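Local coordinates for protein putative phosphosugar isomerase (Silicibacter pomeroyi DSS-3, PDB 3FJ1) that probably binds phosphorylated or amino sugars through its paired SIS domains, consistent with a sugar isomerase or aminotransferase role, although its function is not established, at residues Glu197-Ile202 with Val320-Ser325; Ser220-Leu225 with Ser315-Val320. One frame throughout, in Å; residues are numbered along the deposited sequence. Where two conformers were deposited one is given.

Interaction 1: residues Glu197-Ile202 with Val320-Ser325; sequences EMRVAI and VEAFAS
Arg199 and Ile202 meet Ala322 and Phe323 where two helices, 196-204 and 308-326, pack in the second alpha-beta-alpha unit of this SIS-type fold. The axes of the two short segments come within 9.8 Å and cross at -49°, and long side chains span the interval. Arg199 carries most of the contact from its own helix. Its CB lies near the rim of the Phe323 ring, 4.2 Å from CD1. Further along, CD sits in the angle between two neighbouring residues, 3.5 Å from Phe323 N and 3.6 Å from Ala322 CB. A bend at the third torsion (chi3 -51°) then turns the chain so that NE and CZ run past the Ala322 methyl. That methyl stands 3.5 Å above one face of the guanidinium plane, toward its rim. Alanine suits this place because its small apolar CB lets the flat cation lie close to the helix. The polar end is gripped beyond the two segments: NE forms a salt bridge with Glu326 and NH1 another with Asp194, fixing the rotation of the group. A leucine in its place has no guanidinium and would probably leave the carboxylates of Glu326 and Asp194 without this cationic partner. One turn on, buried Ile202 turns its CG2 methyl to the Phe323 ring, crossing it obliquely; the ring also packs on Cys231 of helix 217-231. With CG of Phe323 anti to the backbone N (chi1 174°), the ring reaches across the interface, its edge near Arg199 O, and its CZ atom touches Ile202 CG2 at 3.4 Å.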
loop_
_atom_site.group_PDB
_atom_site.type_symbol
_atom_site.label_atom_id
_atom_site.label_comp_id
_atom_site.label_asym_id
_atom_site.label_seq_id
_atom_site.Cartn_x
_atom_site.Cartn_y
_atom_site.Cartn_z
ATOM N N GLU A 197 6.699 -18.190 -23.557
ATOM C CA GLU A 197 8.001 -17.523 -23.486
ATOM C C GLU A 197 8.292 -17.024 -22.061
ATOM O O GLU A 197 9.427 -17.100 -21.606
ATOM C CB GLU A 197 8.090 -16.394 -24.514
ATOM C CG GLU A 197 7.086 -15.225 -24.318
ATOM C CD GLU A 197 5.595 -15.572 -24.630
ATOM O OE1 GLU A 197 5.254 -16.687 -25.052
ATOM O OE2 GLU A 197 4.771 -14.730 -24.465
HETATM N N MSE A 198 7.270 -16.546 -21.334
HETATM C CA MSE A 198 7.457 -16.135 -19.946
HETATM C C MSE A 198 7.708 -17.355 -19.056
HETATM O O MSE A 198 8.507 -17.308 -18.157
HETATM C CB MSE A 198 6.227 -15.372 -19.429
HETATM C CG MSE A 198 6.242 -15.103 -17.931
HETATM SE SE MSE A 198 7.616 -13.825 -17.439
HETATM C CE MSE A 198 6.725 -12.328 -18.250
ATOM N N ARG A 199 7.001 -18.450 -19.318
ATOM C CA ARG A 199 7.151 -19.646 -18.499
ATOM C C ARG A 199 8.604 -20.168 -18.607
ATOM O O ARG A 199 9.219 -20.544 -17.607
ATOM C CB ARG A 199 6.122 -20.714 -18.875
ATOM C CG ARG A 199 4.685 -20.208 -18.930
ATOM C CD ARG A 199 3.624 -21.285 -18.797
ATOM N NE ARG A 199 3.799 -22.433 -19.700
ATOM C CZ ARG A 199 3.264 -22.565 -20.905
ATOM N NH1 ARG A 199 2.542 -21.620 -21.452
ATOM N NH2 ARG A 199 3.486 -23.667 -21.593
ATOM N N VAL A 200 9.152 -20.186 -19.818
ATOM C CA VAL A 200 10.566 -20.551 -20.001
ATOM C C VAL A 200 11.504 -19.600 -19.219
ATOM O O VAL A 200 12.445 -20.061 -18.566
ATOM C CB VAL A 200 10.956 -20.579 -21.503
ATOM C CG1 VAL A 200 12.443 -20.804 -21.671
ATOM C CG2 VAL A 200 10.137 -21.657 -22.199
ATOM N N ALA A 201 11.245 -18.298 -19.283
ATOM C CA ALA A 201 12.083 -17.292 -18.596
ATOM C C ALA A 201 12.044 -17.492 -17.099
ATOM O O ALA A 201 13.081 -17.419 -16.444
ATOM C CB ALA A 201 11.674 -15.855 -18.913
ATOM N N ILE A 202 10.841 -17.699 -16.567
ATOM C CA ILE A 202 10.687 -17.929 -15.120
ATOM C C ILE A 202 11.326 -19.258 -14.715
ATOM O O ILE A 202 12.009 -19.343 -13.679
ATOM C CB ILE A 202 9.193 -17.846 -14.653
ATOM C CG1 ILE A 202 8.635 -16.452 -14.887
ATOM C CG2 ILE A 202 9.087 -18.210 -13.168
ATOM C CD1 ILE A 202 7.131 -16.365 -14.798
ATOM N N VAL A 320 0.428 -18.622 -15.029
ATOM C CA VAL A 320 0.882 -19.198 -13.738
ATOM C C VAL A 320 0.415 -20.652 -13.583
ATOM O O VAL A 320 1.194 -21.517 -13.193
ATOM C CB VAL A 320 0.430 -18.333 -12.549
ATOM C CG1 VAL A 320 0.661 -19.041 -11.182
ATOM C CG2 VAL A 320 1.168 -16.947 -12.575
ATOM N N GLU A 321 -0.831 -20.939 -13.925
ATOM C CA GLU A 321 -1.320 -22.318 -13.801
ATOM C C GLU A 321 -0.521 -23.238 -14.733
ATOM O O GLU A 321 -0.153 -24.355 -14.342
ATOM C CB GLU A 321 -2.820 -22.387 -14.073
ATOM C CG GLU A 321 -3.460 -23.727 -13.732
ATOM C CD GLU A 321 -3.194 -24.842 -14.724
ATOM O OE1 GLU A 321 -3.027 -24.595 -15.965
ATOM O OE2 GLU A 321 -3.206 -26.014 -14.251
ATOM N N ALA A 322 -0.271 -22.799 -15.970
ATOM C CA ALA A 322 0.481 -23.612 -16.916
ATOM C C ALA A 322 1.914 -23.818 -16.397
ATOM O O ALA A 322 2.471 -24.896 -16.529
ATOM C CB ALA A 322 0.499 -22.963 -18.296
ATOM N N PHE A 323 2.514 -22.757 -15.865
ATOM C CA PHE A 323 3.871 -22.807 -15.319
ATOM C C PHE A 323 3.973 -23.848 -14.213
ATOM O O PHE A 323 4.906 -24.688 -14.183
ATOM C CB PHE A 323 4.252 -21.436 -14.763
ATOM C CG PHE A 323 5.568 -21.426 -14.069
ATOM C CD1 PHE A 323 6.746 -21.428 -14.790
ATOM C CD2 PHE A 323 5.644 -21.453 -12.685
ATOM C CE1 PHE A 323 7.998 -21.446 -14.131
ATOM C CE2 PHE A 323 6.912 -21.478 -12.028
ATOM C CZ PHE A 323 8.056 -21.459 -12.757
ATOM N N ALA A 324 3.021 -23.802 -13.290
ATOM C CA ALA A 324 3.044 -24.709 -12.164
ATOM C C ALA A 324 2.757 -26.153 -12.573
ATOM O O ALA A 324 3.499 -27.067 -12.169
ATOM C CB ALA A 324 2.040 -24.254 -11.066
ATOM N N SER A 325 1.714 -26.361 -13.375
ATOM C CA SER A 325 1.312 -27.729 -13.728
ATOM C C SER A 325 2.384 -28.457 -14.556
ATOM O O SER A 325 2.659 -29.631 -14.318
ATOM C CB SER A 325 -0.069 -27.780 -14.398
ATOM O OG SER A 325 -0.159 -26.915 -15.519
#

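Interaction 2: residues Ser220-Leu225 with Ser315-Val320; sequences SNEAAL and SFYSMV
Helices 217-231 and 308-326 pack together in the interior of the second SIS unit, where Ala223 meets Phe316 and Glu222 meets Tyr317. The first pair is a CH-pi contact. Ala223 CB lies over the middle of the Phe316 ring, 3.5 Å from its centroid and 13° off the ring normal. A methyl suits this place, being small enough to rest directly on the ring face. Val320 CG2, one turn further along the ring's own helix, lies over the opposite face, toward the rim, so the ring has an aliphatic group on each face. Its CZ also comes 3.3 Å from Ala223 O, placing the ring against backbone as well as side chain. The second pair is polar although buried. Tyr317 OH donates a hydrogen bond of 2.7 Å to Glu222 OE2, arriving on the anti side of the carboxylate and 18° out of its plane. Glu222 gets there by a bend at its second torsion (chi2 64°), which swings the carboxylate over toward the tyrosine; the two flat groups stand nearly perpendicular, with OE2 at the edge of the Tyr317 ring. Tyrosine fits because its ring packs on Phe156 and Thr153 while its hydroxyl reaches the acid. The carboxylate is held further by a salt bridge from Lys226 to OE2 and a hydrogen bond between OE1 and Ser53 OG. Such helix packing, with alanine against aromatic and a buried polar link alongside, belongs here to the helices flanking the parallel sheet of an SIS-type alpha-beta-alpha sandwich.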
loop_
_atom_site.group_PDB
_atom_site.type_symbol
_atom_site.label_atom_id
_atom_site.label_comp_id
_atom_site.label_asym_id
_atom_site.label_seq_id
_atom_site.Cartn_x
_atom_site.Cartn_y
_atom_site.Cartn_z
ATOM N N SER A 220 -1.060 -5.600 -11.253
ATOM C CA SER A 220 0.351 -5.913 -11.066
ATOM C C SER A 220 0.570 -6.407 -9.606
ATOM O O SER A 220 1.284 -7.384 -9.354
ATOM C CB SER A 220 1.215 -4.679 -11.365
ATOM O OG SER A 220 2.596 -4.988 -11.232
ATOM N N ASN A 221 -0.074 -5.755 -8.657
ATOM C CA ASN A 221 0.049 -6.122 -7.231
ATOM C C ASN A 221 -0.582 -7.506 -7.000
ATOM O O ASN A 221 -0.049 -8.362 -6.307
ATOM C CB ASN A 221 -0.680 -5.093 -6.336
ATOM C CG ASN A 221 0.025 -3.754 -6.269
ATOM O OD1 ASN A 221 1.149 -3.607 -6.763
ATOM N ND2 ASN A 221 -0.622 -2.773 -5.664
ATOM N N GLU A 222 -1.754 -7.702 -7.581
ATOM C CA GLU A 222 -2.490 -8.990 -7.477
ATOM C C GLU A 222 -1.668 -10.125 -8.077
ATOM O O GLU A 222 -1.597 -11.214 -7.512
ATOM C CB GLU A 222 -3.851 -8.858 -8.200
ATOM C CG GLU A 222 -4.667 -10.157 -8.494
ATOM C CD GLU A 222 -5.152 -10.937 -7.274
ATOM O OE1 GLU A 222 -4.969 -10.463 -6.143
ATOM O OE2 GLU A 222 -5.722 -12.064 -7.461
ATOM N N ALA A 223 -1.049 -9.852 -9.220
ATOM C CA ALA A 223 -0.235 -10.843 -9.932
ATOM C C ALA A 223 0.941 -11.326 -9.058
ATOM O O ALA A 223 1.160 -12.540 -8.913
ATOM C CB ALA A 223 0.256 -10.263 -11.250
ATOM N N ALA A 224 1.668 -10.389 -8.447
ATOM C CA ALA A 224 2.769 -10.766 -7.554
ATOM C C ALA A 224 2.250 -11.605 -6.365
ATOM O O ALA A 224 2.849 -12.619 -6.021
ATOM C CB ALA A 224 3.576 -9.566 -7.088
ATOM N N LEU A 225 1.120 -11.207 -5.786
ATOM C CA LEU A 225 0.533 -11.941 -4.677
ATOM C C LEU A 225 0.240 -13.392 -5.061
ATOM O O LEU A 225 0.700 -14.335 -4.397
ATOM C CB LEU A 225 -0.753 -11.265 -4.195
ATOM C CG LEU A 225 -1.560 -12.027 -3.133
ATOM C CD1 LEU A 225 -0.661 -12.319 -1.917
ATOM C CD2 LEU A 225 -2.833 -11.293 -2.728
ATOM N N SER A 315 -5.168 -13.628 -18.239
ATOM C CA SER A 315 -4.044 -14.196 -18.996
ATOM C C SER A 315 -2.882 -14.567 -18.050
ATOM O O SER A 315 -2.239 -15.611 -18.198
ATOM C CB SER A 315 -3.597 -13.255 -20.096
ATOM O OG SER A 315 -4.598 -13.162 -21.124
ATOM N N PHE A 316 -2.623 -13.701 -17.081
ATOM C CA PHE A 316 -1.573 -13.978 -16.104
ATOM C C PHE A 316 -1.878 -15.251 -15.314
ATOM O O PHE A 316 -0.985 -16.082 -15.099
ATOM C CB PHE A 316 -1.395 -12.792 -15.140
ATOM C CG PHE A 316 -0.395 -13.062 -14.038
ATOM C CD1 PHE A 316 0.941 -12.911 -14.260
ATOM C CD2 PHE A 316 -0.804 -13.471 -12.786
ATOM C CE1 PHE A 316 1.856 -13.165 -13.243
ATOM C CE2 PHE A 316 0.106 -13.740 -11.787
ATOM C CZ PHE A 316 1.417 -13.582 -12.007
ATOM N N TYR A 317 -3.116 -15.366 -14.831
ATOM C CA TYR A 317 -3.534 -16.534 -14.049
ATOM C C TYR A 317 -3.290 -17.821 -14.834
ATOM O O TYR A 317 -2.803 -18.830 -14.316
ATOM C CB TYR A 317 -5.021 -16.455 -13.692
ATOM C CG TYR A 317 -5.452 -15.396 -12.672
ATOM C CD1 TYR A 317 -4.639 -15.018 -11.602
ATOM C CD2 TYR A 317 -6.735 -14.860 -12.734
ATOM C CE1 TYR A 317 -5.082 -14.083 -10.655
ATOM C CE2 TYR A 317 -7.180 -13.924 -11.792
ATOM C CZ TYR A 317 -6.353 -13.555 -10.758
ATOM O OH TYR A 317 -6.828 -12.618 -9.838
ATOM N N SER A 318 -3.677 -17.755 -16.101
ATOM C CA SER A 318 -3.507 -18.839 -17.051
ATOM C C SER A 318 -2.014 -19.182 -17.230
ATOM O O SER A 318 -1.650 -20.345 -17.191
ATOM C CB SER A 318 -4.169 -18.456 -18.381
ATOM O OG SER A 318 -3.964 -19.473 -19.350
HETATM N N MSE A 319 -1.154 -18.176 -17.385
HETATM C CA MSE A 319 0.302 -18.405 -17.461
HETATM C C MSE A 319 0.831 -19.127 -16.203
HETATM O O MSE A 319 1.533 -20.166 -16.296
HETATM C CB MSE A 319 1.053 -17.100 -17.700
HETATM C CG MSE A 319 2.562 -17.213 -17.895
HETATM SE SE MSE A 319 3.541 -17.404 -16.211
HETATM C CE MSE A 319 3.383 -15.530 -15.614
ATOM N N VAL A 320 0.428 -18.622 -15.029
ATOM C CA VAL A 320 0.882 -19.198 -13.738
ATOM C C VAL A 320 0.415 -20.652 -13.583
ATOM O O VAL A 320 1.194 -21.517 -13.193
ATOM C CB VAL A 320 0.430 -18.333 -12.549
ATOM C CG1 VAL A 320 0.661 -19.041 -11.182
ATOM C CG2 VAL A 320 1.168 -16.947 -12.575
#

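In the fold
Helix 308-326 is common to both contacts: its residues 315-320 face helix 217-231 in interaction 2, and 320-325 face helix 196-204 in interaction 1, with Val320 shared. Their centres are about 11 Å apart. Met319, a selenomethionine here, bridges them, for its O lies 3.4 Å from Arg199 CD and its CE 3.9 Å from Ile202 CD1. Phe227 of helix 217-231 joins them too, touching Ile202 on one hand and Phe316 and Val320 on the other. Interaction 2 is the deeper, about 10 Å from the centre of the chain to its own centre, against about 21 Å for the partly buried interaction 1. Together they pack helix 308-326 against two other helices of the second SIS unit.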